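Local coordinates for protein ribonuclease VapC (Klebsiella pneumoniae, PDB 7BY3) that probably acts as a magnesium-dependent endoribonuclease, the toxic component of a VapC-family toxin-antitoxin system, at residues E43-A48 and Q55-A60; T10-D15 and R21-A26; N65-N68 and D72-E75; I92-A97 and L102-R107. All coordinates share one frame; numbering follows the deposited sequence.

Interaction 1 (E43-A48 and Q55-A60)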
loop_
_atom_site.group_PDB
_atom_site.type_symbol
_atom_site.label_atom_id
_atom_site.label_comp_id
_atom_site.label_asym_id
_atom_site.label_seq_id
_atom_site.Cartn_x
_atom_site.Cartn_y
_atom_site.Cartn_z
ATOM N N GLU B 43 9.694 3.380 -3.056
ATOM C CA GLU B 43 11.070 3.004 -2.740
ATOM C C GLU B 43 12.067 3.554 -3.754
ATOM O O GLU B 43 13.229 3.781 -3.424
ATOM C CB GLU B 43 11.213 1.481 -2.648
ATOM C CG GLU B 43 10.507 0.859 -1.454
ATOM C CD GLU B 43 11.079 -0.497 -1.076
ATOM O OE1 GLU B 43 12.255 -0.760 -1.407
ATOM O OE2 GLU B 43 10.357 -1.297 -0.442
ATOM N N VAL B 44 11.619 3.762 -4.987
ATOM C CA VAL B 44 12.469 4.381 -5.998
ATOM C C VAL B 44 12.574 5.885 -5.742
ATOM O O VAL B 44 13.646 6.476 -5.882
ATOM C CB VAL B 44 11.941 4.121 -7.426
ATOM C CG1 VAL B 44 12.729 4.925 -8.445
ATOM C CG2 VAL B 44 12.021 2.638 -7.754
ATOM N N MET B 45 11.461 6.495 -5.343
ATOM C CA MET B 45 11.427 7.929 -5.065
ATOM C C MET B 45 12.290 8.296 -3.858
ATOM O O MET B 45 12.768 9.425 -3.751
ATOM C CB MET B 45 9.988 8.402 -4.846
ATOM C CG MET B 45 9.148 8.447 -6.114
ATOM S SD MET B 45 9.898 9.418 -7.437
ATOM C CE MET B 45 9.920 11.043 -6.691
ATOM N N VAL B 46 12.478 7.343 -2.951
ATOM C CA VAL B 46 13.405 7.524 -1.839
ATOM C C VAL B 46 14.808 7.765 -2.390
ATOM O O VAL B 46 15.540 8.630 -1.909
ATOM C CB VAL B 46 13.410 6.301 -0.894
ATOM C CG1 VAL B 46 14.695 6.244 -0.078
ATOM C CG2 VAL B 46 12.188 6.320 0.009
ATOM N N GLY B 47 15.164 7.005 -3.421
ATOM C CA GLY B 47 16.463 7.132 -4.054
ATOM C C GLY B 47 16.546 8.335 -4.971
ATOM O O GLY B 47 17.610 8.933 -5.128
ATOM N N ALA B 48 15.421 8.687 -5.583
ATOM C CA ALA B 48 15.356 9.860 -6.448
ATOM C C ALA B 48 15.639 11.126 -5.654
ATOM O O ALA B 48 16.241 12.072 -6.159
ATOM C CB ALA B 48 13.999 9.947 -7.118
ATOM N N GLN B 55 12.574 15.020 -10.174
ATOM C CA GLN B 55 11.640 15.328 -11.255
ATOM C C GLN B 55 11.842 14.385 -12.438
ATOM O O GLN B 55 10.879 13.955 -13.067
ATOM C CB GLN B 55 11.791 16.785 -11.706
ATOM C CG GLN B 55 10.949 17.162 -12.924
ATOM C CD GLN B 55 9.504 17.479 -12.575
ATOM O OE1 GLN B 55 8.603 16.676 -12.816
ATOM N NE2 GLN B 55 9.277 18.659 -12.011
ATOM N N ARG B 56 13.098 14.056 -12.722
ATOM C CA ARG B 56 13.431 13.203 -13.861
ATOM C C ARG B 56 13.067 11.740 -13.618
ATOM O O ARG B 56 12.702 11.024 -14.549
ATOM C CB ARG B 56 14.919 13.328 -14.195
ATOM C CG ARG B 56 15.212 14.246 -15.374
ATOM C CD ARG B 56 16.665 14.699 -15.392
ATOM N NE ARG B 56 16.871 15.910 -14.601
ATOM C CZ ARG B 56 18.063 16.381 -14.245
ATOM N NH1 ARG B 56 19.166 15.740 -14.604
ATOM N NH2 ARG B 56 18.152 17.494 -13.527
ATOM N N THR B 57 13.172 11.301 -12.369
ATOM C CA THR B 57 12.783 9.943 -12.005
ATOM C C THR B 57 11.272 9.798 -12.061
ATOM O O THR B 57 10.747 8.842 -12.633
ATOM C CB THR B 57 13.274 9.568 -10.604
ATOM O OG1 THR B 57 14.702 9.670 -10.553
ATOM C CG2 THR B 57 12.855 8.148 -10.256
ATOM N N ARG B 58 10.582 10.761 -11.458
ATOM C CA ARG B 58 9.127 10.818 -11.492
ATOM C C ARG B 58 8.616 10.840 -12.934
ATOM O O ARG B 58 7.563 10.280 -13.238
ATOM C CB ARG B 58 8.639 12.042 -10.713
ATOM C CG ARG B 58 7.183 12.418 -10.932
ATOM C CD ARG B 58 6.600 13.176 -9.739
ATOM N NE ARG B 58 7.614 13.827 -8.911
ATOM C CZ ARG B 58 8.209 14.981 -9.205
ATOM N NH1 ARG B 58 7.904 15.625 -10.323
ATOM N NH2 ARG B 58 9.115 15.489 -8.382
ATOM N N MET B 59 9.381 11.471 -13.821
ATOM C CA MET B 59 9.060 11.487 -15.245
ATOM C C MET B 59 9.154 10.095 -15.859
ATOM O O MET B 59 8.268 9.675 -16.601
ATOM C CB MET B 59 9.987 12.446 -15.997
ATOM C CG MET B 59 9.587 13.910 -15.895
ATOM S SD MET B 59 10.738 15.008 -16.744
ATOM C CE MET B 59 9.990 16.602 -16.423
ATOM N N ALA B 60 10.234 9.386 -15.546
ATOM C CA ALA B 60 10.458 8.055 -16.096
ATOM C C ALA B 60 9.469 7.039 -15.533
ATOM O O ALA B 60 8.987 6.166 -16.254
ATOM C CB ALA B 60 11.884 7.610 -15.826
#
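Thr57 is directed toward helix 38-50, and its two branches meet different residues there. Its CG2 lies 3.7 Å from CG1 of Val44, the two branched side chains passing each other obliquely. The hydroxyl branch turns toward Ala48, whose CB sits 3.5 Å from Thr57 OG1 and 3.6 Å from Thr57 CB, a flush fit of a methyl against the branch point. Val44 offers CG1 because that methyl stands opposite its own backbone N (chi1 172°), while CG2 is left for helix 10-17. Met45 starts out alongside the second helix, and its thrice-bent chain then carries the end over to it: CE reaches to 4.2 Å from NE of Arg58, approaching the guanidinium obliquely. No hydrogen bond joins the segments. Thr57 OG1 bonds instead to an aromatic side chain of another protein chain, and weakly to Gln53 O one turn earlier. Phe17 and Leu61 extend the apolar layer beside Val44. With axes 9.4 Å apart and directions differing by 153°, helices 38-50 and 54-61 form a nearly antiparallel helical hairpin within the PIN domain, one that also presents Thr57 to a partner protein.

Interaction 2 (T10-D15 and R21-A26)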
loop_
_atom_site.group_PDB
_atom_site.type_symbol
_atom_site.label_atom_id
_atom_site.label_comp_id
_atom_site.label_asym_id
_atom_site.label_seq_id
_atom_site.Cartn_x
_atom_site.Cartn_y
_atom_site.Cartn_z
ATOM N N THR B 10 11.344 -3.660 -7.594
ATOM C CA THR B 10 12.096 -2.453 -7.260
ATOM C C THR B 10 13.578 -2.518 -7.633
ATOM O O THR B 10 14.140 -1.540 -8.126
ATOM C CB THR B 10 11.985 -2.144 -5.750
ATOM O OG1 THR B 10 10.608 -2.172 -5.354
ATOM C CG2 THR B 10 12.571 -0.777 -5.434
ATOM N N ASN B 11 14.205 -3.669 -7.407
ATOM C CA ASN B 11 15.645 -3.808 -7.616
ATOM C C ASN B 11 16.081 -3.577 -9.065
ATOM O O ASN B 11 17.216 -3.171 -9.321
ATOM C CB ASN B 11 16.118 -5.190 -7.146
ATOM C CG ASN B 11 15.335 -6.328 -7.780
ATOM O OD1 ASN B 11 14.385 -6.845 -7.193
ATOM N ND2 ASN B 11 15.735 -6.722 -8.982
ATOM N N ILE B 12 15.181 -3.831 -10.009
ATOM C CA ILE B 12 15.496 -3.653 -11.421
ATOM C C ILE B 12 15.491 -2.179 -11.804
ATOM O O ILE B 12 16.387 -1.711 -12.507
ATOM C CB ILE B 12 14.510 -4.416 -12.313
ATOM C CG1 ILE B 12 14.639 -5.915 -12.058
ATOM C CG2 ILE B 12 14.765 -4.113 -13.781
ATOM C CD1 ILE B 12 13.763 -6.744 -12.934
ATOM N N LEU B 13 14.482 -1.451 -11.336
ATOM C CA LEU B 13 14.404 -0.013 -11.573
ATOM C C LEU B 13 15.604 0.702 -10.959
ATOM O O LEU B 13 16.194 1.585 -11.582
ATOM C CB LEU B 13 13.101 0.559 -11.012
ATOM C CG LEU B 13 11.829 0.346 -11.835
ATOM C CD1 LEU B 13 10.656 1.031 -11.166
ATOM C CD2 LEU B 13 12.006 0.873 -13.244
ATOM N N ILE B 14 15.960 0.311 -9.739
ATOM C CA ILE B 14 17.131 0.854 -9.060
ATOM C C ILE B 14 18.393 0.606 -9.880
ATOM O O ILE B 14 19.212 1.506 -10.063
ATOM C CB ILE B 14 17.304 0.241 -7.655
ATOM C CG1 ILE B 14 16.147 0.657 -6.748
ATOM C CG2 ILE B 14 18.624 0.675 -7.037
ATOM C CD1 ILE B 14 16.044 2.153 -6.544
ATOM N N ASP B 15 18.534 -0.618 -10.379
ATOM C CA ASP B 15 19.655 -0.985 -11.236
ATOM C C ASP B 15 19.744 -0.085 -12.458
ATOM O O ASP B 15 20.827 0.357 -12.837
ATOM C CB ASP B 15 19.536 -2.440 -11.683
ATOM C CG ASP B 15 20.411 -3.372 -10.878
ATOM O OD1 ASP B 15 21.167 -2.888 -10.011
ATOM O OD2 ASP B 15 20.342 -4.595 -11.111
ATOM N N ARG B 21 23.401 -1.633 -17.465
ATOM C CA ARG B 21 22.869 -1.988 -18.779
ATOM C C ARG B 21 22.043 -3.271 -18.723
ATOM O O ARG B 21 21.191 -3.509 -19.579
ATOM C CB ARG B 21 24.003 -2.143 -19.798
ATOM C CG ARG B 21 23.528 -2.173 -21.241
ATOM C CD ARG B 21 24.671 -2.381 -22.216
ATOM N NE ARG B 21 24.180 -2.621 -23.572
ATOM C CZ ARG B 21 23.788 -1.664 -24.406
ATOM N NH1 ARG B 21 23.830 -0.394 -24.031
ATOM N NH2 ARG B 21 23.356 -1.978 -25.620
ATOM N N GLU B 22 22.302 -4.092 -17.710
ATOM C CA GLU B 22 21.550 -5.324 -17.503
ATOM C C GLU B 22 20.072 -5.032 -17.262
ATOM O O GLU B 22 19.204 -5.813 -17.651
ATOM C CB GLU B 22 22.122 -6.116 -16.323
ATOM C CG GLU B 22 23.524 -6.672 -16.543
ATOM C CD GLU B 22 24.618 -5.753 -16.028
ATOM O OE1 GLU B 22 24.396 -4.525 -15.963
ATOM O OE2 GLU B 22 25.706 -6.262 -15.685
ATOM N N ALA B 23 19.795 -3.904 -16.616
ATOM C CA ALA B 23 18.426 -3.496 -16.326
ATOM C C ALA B 23 17.752 -2.923 -17.568
ATOM O O ALA B 23 16.570 -3.165 -17.810
ATOM C CB ALA B 23 18.402 -2.488 -15.197
ATOM N N LYS B 24 18.513 -2.155 -18.344
ATOM C CA LYS B 24 18.056 -1.664 -19.638
ATOM C C LYS B 24 17.623 -2.838 -20.513
ATOM O O LYS B 24 16.608 -2.768 -21.201
ATOM C CB LYS B 24 19.162 -0.850 -20.322
ATOM C CG LYS B 24 18.872 -0.447 -21.764
ATOM C CD LYS B 24 19.862 0.610 -22.243
ATOM C CE LYS B 24 19.739 0.872 -23.740
ATOM N NZ LYS B 24 20.115 -0.313 -24.563
ATOM N N GLN B 25 18.388 -3.924 -20.460
ATOM C CA GLN B 25 18.073 -5.127 -21.221
ATOM C C GLN B 25 16.881 -5.873 -20.636
ATOM O O GLN B 25 16.175 -6.582 -21.348
ATOM C CB GLN B 25 19.284 -6.054 -21.274
ATOM C CG GLN B 25 20.437 -5.493 -22.071
ATOM C CD GLN B 25 21.596 -6.457 -22.175
ATOM O OE1 GLN B 25 21.669 -7.444 -21.444
ATOM N NE2 GLN B 25 22.514 -6.174 -23.087
ATOM N N ALA B 26 16.667 -5.717 -19.335
ATOM C CA ALA B 26 15.532 -6.348 -18.675
ATOM C C ALA B 26 14.242 -5.613 -19.023
ATOM O O ALA B 26 13.194 -6.230 -19.211
ATOM C CB ALA B 26 15.741 -6.380 -17.170
#
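The carboxylate of Asp15 is the flat side-chain group nearest this contact, yet Asp15 touches Ala23 through its aliphatic CB, 3.7 Å from the alanine CB. Neither face of the carboxylate is stacked on by helix 21-28. Beyond CB the carboxylate turns away from Ala23, toward other partners: OD2 makes a salt bridge with NH1 of Arg107 and a hydrogen bond with OH of Tyr122, so two donors grip one oxygen. The salt bridge probably favours the charged form, working against the like charge of Glu22, whose OE1 is 6.3 Å from Asp15 OD2. A second flat group, the backbone carbonyl of Ile12, brings its O to 3.4 Å from the CB of Ala23. The small methyl thus rests on the backbone of the first helix, and the nearest CA atoms of the two helices, those of Ile12 and Ala23, are 5.7 Å apart. Beside it, Ile12 uses its CG2 branch, which lies opposite the backbone N and next to the carbonyl carbon (CG1 has chi1 -64°). This methyl is 4.2 Å from Ala26 CB and equally far from Ala23 CB, so it touches two alanines one turn apart on helix 21-28. Tyr122 also packs on Ala23. Alanines on the facing side let the axes approach to 8.4 Å at a crossing angle of -122°. Such a close, steeply crossed pair is the first pair of consecutive helices in this PIN domain, directly after strand 6-8 and Asp9, a predicted magnesium ligand.

Interaction 3 (N65-N68 and D72-E75)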
loop_
_atom_site.group_PDB
_atom_site.type_symbol
_atom_site.label_atom_id
_atom_site.label_comp_id
_atom_site.label_asym_id
_atom_site.label_seq_id
_atom_site.Cartn_x
_atom_site.Cartn_y
_atom_site.Cartn_z
ATOM N N ASN B 65 2.668 1.562 -15.985
ATOM C CA ASN B 65 1.401 1.357 -15.309
ATOM C C ASN B 65 1.714 1.241 -13.827
ATOM O O ASN B 65 2.490 0.381 -13.416
ATOM C CB ASN B 65 0.688 0.107 -15.828
ATOM C CG ASN B 65 -0.606 -0.176 -15.090
ATOM O OD1 ASN B 65 -1.174 0.704 -14.443
ATOM N ND2 ASN B 65 -1.081 -1.413 -15.185
ATOM N N ILE B 66 1.116 2.106 -13.020
ATOM C CA ILE B 66 1.419 2.119 -11.599
ATOM C C ILE B 66 0.203 1.646 -10.827
ATOM O O ILE B 66 -0.820 2.322 -10.778
ATOM C CB ILE B 66 1.851 3.514 -11.120
ATOM C CG1 ILE B 66 3.078 3.979 -11.908
ATOM C CG2 ILE B 66 2.160 3.494 -9.633
ATOM C CD1 ILE B 66 3.510 5.392 -11.598
ATOM N N ILE B 67 0.328 0.468 -10.228
ATOM C CA ILE B 67 -0.811 -0.204 -9.626
ATOM C C ILE B 67 -0.881 0.018 -8.117
ATOM O O ILE B 67 0.021 -0.370 -7.375
ATOM C CB ILE B 67 -0.770 -1.713 -9.925
ATOM C CG1 ILE B 67 -0.537 -1.940 -11.422
ATOM C CG2 ILE B 67 -2.053 -2.382 -9.463
ATOM C CD1 ILE B 67 -0.539 -3.391 -11.838
ATOM N N ASN B 68 -1.964 0.651 -7.678
ATOM C CA ASN B 68 -2.189 0.917 -6.263
ATOM C C ASN B 68 -2.493 -0.356 -5.485
ATOM O O ASN B 68 -2.906 -1.362 -6.061
ATOM C CB ASN B 68 -3.339 1.912 -6.079
ATOM C CG ASN B 68 -3.139 3.194 -6.860
ATOM O OD1 ASN B 68 -2.018 3.680 -7.009
ATOM N ND2 ASN B 68 -4.234 3.754 -7.362
ATOM N N ASP B 72 -8.253 -6.228 -2.326
ATOM C CA ASP B 72 -8.026 -7.618 -2.715
ATOM C C ASP B 72 -6.636 -7.899 -3.288
ATOM O O ASP B 72 -6.322 -9.040 -3.620
ATOM C CB ASP B 72 -9.103 -8.082 -3.693
ATOM C CG ASP B 72 -10.290 -8.715 -2.983
ATOM O OD1 ASP B 72 -10.625 -8.266 -1.865
ATOM O OD2 ASP B 72 -10.877 -9.671 -3.531
ATOM N N ILE B 73 -5.802 -6.871 -3.399
ATOM C CA ILE B 73 -4.368 -7.108 -3.528
ATOM C C ILE B 73 -3.878 -7.444 -2.130
ATOM O O ILE B 73 -3.081 -8.361 -1.934
ATOM C CB ILE B 73 -3.602 -5.897 -4.096
ATOM C CG1 ILE B 73 -3.733 -5.855 -5.618
ATOM C CG2 ILE B 73 -2.130 -5.963 -3.716
ATOM C CD1 ILE B 73 -3.318 -4.540 -6.227
ATOM N N ALA B 74 -4.395 -6.699 -1.160
ATOM C CA ALA B 74 -4.125 -6.950 0.246
ATOM C C ALA B 74 -4.595 -8.343 0.642
ATOM O O ALA B 74 -3.936 -9.028 1.419
ATOM C CB ALA B 74 -4.798 -5.896 1.110
ATOM N N GLU B 75 -5.736 -8.752 0.098
ATOM C CA GLU B 75 -6.293 -10.071 0.377
ATOM C C GLU B 75 -5.348 -11.176 -0.083
ATOM O O GLU B 75 -5.040 -12.100 0.669
ATOM C CB GLU B 75 -7.651 -10.234 -0.306
ATOM C CG GLU B 75 -8.596 -11.161 0.420
ATOM C CD GLU B 75 -9.052 -10.581 1.738
ATOM O OE1 GLU B 75 -9.736 -9.538 1.719
ATOM O OE2 GLU B 75 -8.718 -11.160 2.791
#
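The backbone O of Ile73, the residue that reaches across to Ile67 and Asn68, accepts a hydrogen bond from the hydroxyl of Ser77, one turn further along helix 71-83. Ile67 is held from its own side by backbone bonds to Ile36 and Leu38. Between the two segments themselves there is no hydrogen bond, and the meeting rests on one methyl group. CD1 of Ile73 lies 4.1 Å from CG2 of Ile67, where the side chains cross at about a right angle. The same CD1 is only 3.2 Å from the backbone O of Asn68, a tight carbon-to-oxygen approach. Ile73 can touch both because its long branch runs out almost fully extended (chi2 166°). Ile67 presents the CG2 methyl, which lies next to its own carbonyl carbon and thus on the side leading to Asn68. This is the strand-to-helix turn of an alpha/beta PIN fold: strand 65-67, parallel to strand 35-37, ends, and the chain swings into helix 71-83. Helix 88-99 covers the same pair, with Thr96 against both isoleucines and Ile92 and Leu99 against Ile73. The second subunit also reaches this contact. There Asn68 packs on Ile69 of that neighbouring copy, Ala74 on its Met42, and OE2 of Glu75 forms a salt bridge with its Arg58.

Interaction 4 (I92-A97 and L102-R107)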
loop_
_atom_site.group_PDB
_atom_site.type_symbol
_atom_site.label_atom_id
_atom_site.label_comp_id
_atom_site.label_asym_id
_atom_site.label_seq_id
_atom_site.Cartn_x
_atom_site.Cartn_y
_atom_site.Cartn_z
ATOM N N ILE B 92 3.081 -8.360 -1.521
ATOM C CA ILE B 92 2.209 -7.375 -2.150
ATOM C C ILE B 92 2.550 -7.201 -3.629
ATOM O O ILE B 92 1.660 -7.107 -4.475
ATOM C CB ILE B 92 2.291 -6.015 -1.425
ATOM C CG1 ILE B 92 1.740 -6.143 -0.003
ATOM C CG2 ILE B 92 1.519 -4.950 -2.183
ATOM C CD1 ILE B 92 1.984 -4.933 0.864
ATOM N N ILE B 93 3.842 -7.176 -3.937
ATOM C CA ILE B 93 4.294 -7.040 -5.317
ATOM C C ILE B 93 3.952 -8.298 -6.119
ATOM O O ILE B 93 3.576 -8.217 -7.288
ATOM C CB ILE B 93 5.810 -6.751 -5.376
ATOM C CG1 ILE B 93 6.077 -5.305 -4.954
ATOM C CG2 ILE B 93 6.356 -6.975 -6.773
ATOM C CD1 ILE B 93 7.538 -4.967 -4.804
ATOM N N LEU B 94 4.056 -9.459 -5.479
ATOM C CA LEU B 94 3.683 -10.716 -6.120
ATOM C C LEU B 94 2.168 -10.814 -6.290
ATOM O O LEU B 94 1.681 -11.325 -7.297
ATOM C CB LEU B 94 4.208 -11.908 -5.316
ATOM C CG LEU B 94 3.934 -13.298 -5.899
ATOM C CD1 LEU B 94 4.456 -13.398 -7.325
ATOM C CD2 LEU B 94 4.546 -14.383 -5.028
ATOM N N ALA B 95 1.426 -10.318 -5.303
ATOM C CA ALA B 95 -0.034 -10.305 -5.365
ATOM C C ALA B 95 -0.523 -9.400 -6.486
ATOM O O ALA B 95 -1.493 -9.711 -7.176
ATOM C CB ALA B 95 -0.617 -9.859 -4.036
ATOM N N THR B 96 0.159 -8.274 -6.654
ATOM C CA THR B 96 -0.165 -7.322 -7.704
ATOM C C THR B 96 0.028 -7.949 -9.084
ATOM O O THR B 96 -0.796 -7.764 -9.980
ATOM C CB THR B 96 0.699 -6.050 -7.578
ATOM O OG1 THR B 96 0.392 -5.388 -6.346
ATOM C CG2 THR B 96 0.435 -5.101 -8.733
ATOM N N ALA B 97 1.109 -8.705 -9.242
ATOM C CA ALA B 97 1.406 -9.366 -10.508
ATOM C C ALA B 97 0.361 -10.425 -10.843
ATOM O O ALA B 97 -0.139 -10.479 -11.966
ATOM C CB ALA B 97 2.793 -9.988 -10.468
ATOM N N LEU B 102 0.468 -10.564 -14.624
ATOM C CA LEU B 102 1.747 -10.080 -15.120
ATOM C C LEU B 102 2.883 -10.981 -14.660
ATOM O O LEU B 102 2.825 -11.564 -13.580
ATOM C CB LEU B 102 2.001 -8.646 -14.655
ATOM C CG LEU B 102 0.828 -7.671 -14.741
ATOM C CD1 LEU B 102 1.240 -6.310 -14.208
ATOM C CD2 LEU B 102 0.332 -7.562 -16.165
ATOM N N GLU B 103 3.914 -11.097 -15.487
ATOM C CA GLU B 103 5.122 -11.791 -15.078
ATOM C C GLU B 103 5.874 -10.912 -14.094
ATOM O O GLU B 103 6.046 -9.719 -14.330
ATOM C CB GLU B 103 6.005 -12.120 -16.283
ATOM C CG GLU B 103 7.192 -13.009 -15.955
ATOM C CD GLU B 103 6.805 -14.470 -15.836
ATOM O OE1 GLU B 103 5.793 -14.868 -16.449
ATOM O OE2 GLU B 103 7.510 -15.221 -15.133
ATOM N N LEU B 104 6.309 -11.494 -12.981
ATOM C CA LEU B 104 7.101 -10.749 -12.015
ATOM C C LEU B 104 8.578 -10.905 -12.341
ATOM O O LEU B 104 9.123 -12.003 -12.286
ATOM C CB LEU B 104 6.815 -11.218 -10.586
ATOM C CG LEU B 104 7.599 -10.495 -9.487
ATOM C CD1 LEU B 104 7.441 -8.989 -9.613
ATOM C CD2 LEU B 104 7.163 -10.967 -8.111
ATOM N N ILE B 105 9.221 -9.800 -12.694
ATOM C CA ILE B 105 10.636 -9.834 -13.015
ATOM C C ILE B 105 11.414 -9.232 -11.859
ATOM O O ILE B 105 11.238 -8.065 -11.514
ATOM C CB ILE B 105 10.955 -9.083 -14.322
ATOM C CG1 ILE B 105 9.991 -9.505 -15.425
ATOM C CG2 ILE B 105 12.362 -9.379 -14.777
ATOM C CD1 ILE B 105 8.857 -8.556 -15.614
ATOM N N THR B 106 12.260 -10.053 -11.252
ATOM C CA THR B 106 13.007 -9.658 -10.070
ATOM C C THR B 106 14.356 -10.355 -10.044
ATOM O O THR B 106 14.511 -11.448 -10.585
ATOM C CB THR B 106 12.231 -9.991 -8.777
ATOM O OG1 THR B 106 13.042 -9.691 -7.635
ATOM C CG2 THR B 106 11.846 -11.462 -8.749
ATOM N N ARG B 107 15.337 -9.717 -9.419
ATOM C CA ARG B 107 16.639 -10.339 -9.242
ATOM C C ARG B 107 16.668 -11.235 -8.014
ATOM O O ARG B 107 17.681 -11.878 -7.740
ATOM C CB ARG B 107 17.735 -9.285 -9.120
ATOM C CG ARG B 107 18.640 -9.188 -10.327
ATOM C CD ARG B 107 19.820 -8.278 -10.048
ATOM N NE ARG B 107 19.414 -6.879 -10.016
ATOM C CZ ARG B 107 19.182 -6.200 -8.901
ATOM N NH1 ARG B 107 18.812 -4.934 -8.954
ATOM N NH2 ARG B 107 19.330 -6.790 -7.733
#
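Leu104 and Leu94 adopt nearly the same shape, each with CG opposite the backbone N (chi1 -180° and -178°) and a turned second torsion, and this brings their methyl groups together. Leu104 CD2 meets Leu94 CD1 at 3.7 Å, while its CD1 reaches Ile93 CG2 at 3.6 Å. In both pairs the side chains cross at about a right angle, so the isobutyl fork of Leu104 fits against two consecutive helix residues. Ala97 packs beside the stem of Leu104, its CB 4.2 Å from Leu104 CB. The turn between the segments is tied by Leu102 N donating to Ala97 O at 2.7 Å, almost straight (177°) though tilted from the carbonyl plane. Further back, Ile92 O accepts from both Thr96 N and Thr96 OG1, which approach opposite faces of its carbonyl plane. Leu7 and Val118, on the strands either side of 103-105, add to the apolar contacts of Leu104. Ile93 also packs on Asp9, and Thr106 OG1 bonds to OD2 of that acid. Helix 88-99 running back into the central parallel strand 103-105 is an alpha-beta unit of the PIN fold, backing the site where Asp9 and Asp90 are predicted to bind magnesium.

Overall arrangement
Along the chain the contacts follow in series, interaction 2 first, then 1, 3 and 4, each joining neighbouring elements of one PIN domain. Interactions 1 and 2, about 14 Å apart between centres, touch where helix 38-50 packs on helix 10-17. Interactions 3 and 4 lie closer, about 11 Å between centres, and share the interface of helices 71-83 and 88-99. Interaction 4, nearest the chain's centre, also meets interaction 2, about 15 Å away between centres, through the Asp15-Arg107 salt bridge. Interactions 2 and 3 sit on opposite sides of the chain's centre, about 22 Å between their own centres. Interactions 1, 3 and 4 all reach the second subunit; 2 and 4 lie beside the predicted magnesium site.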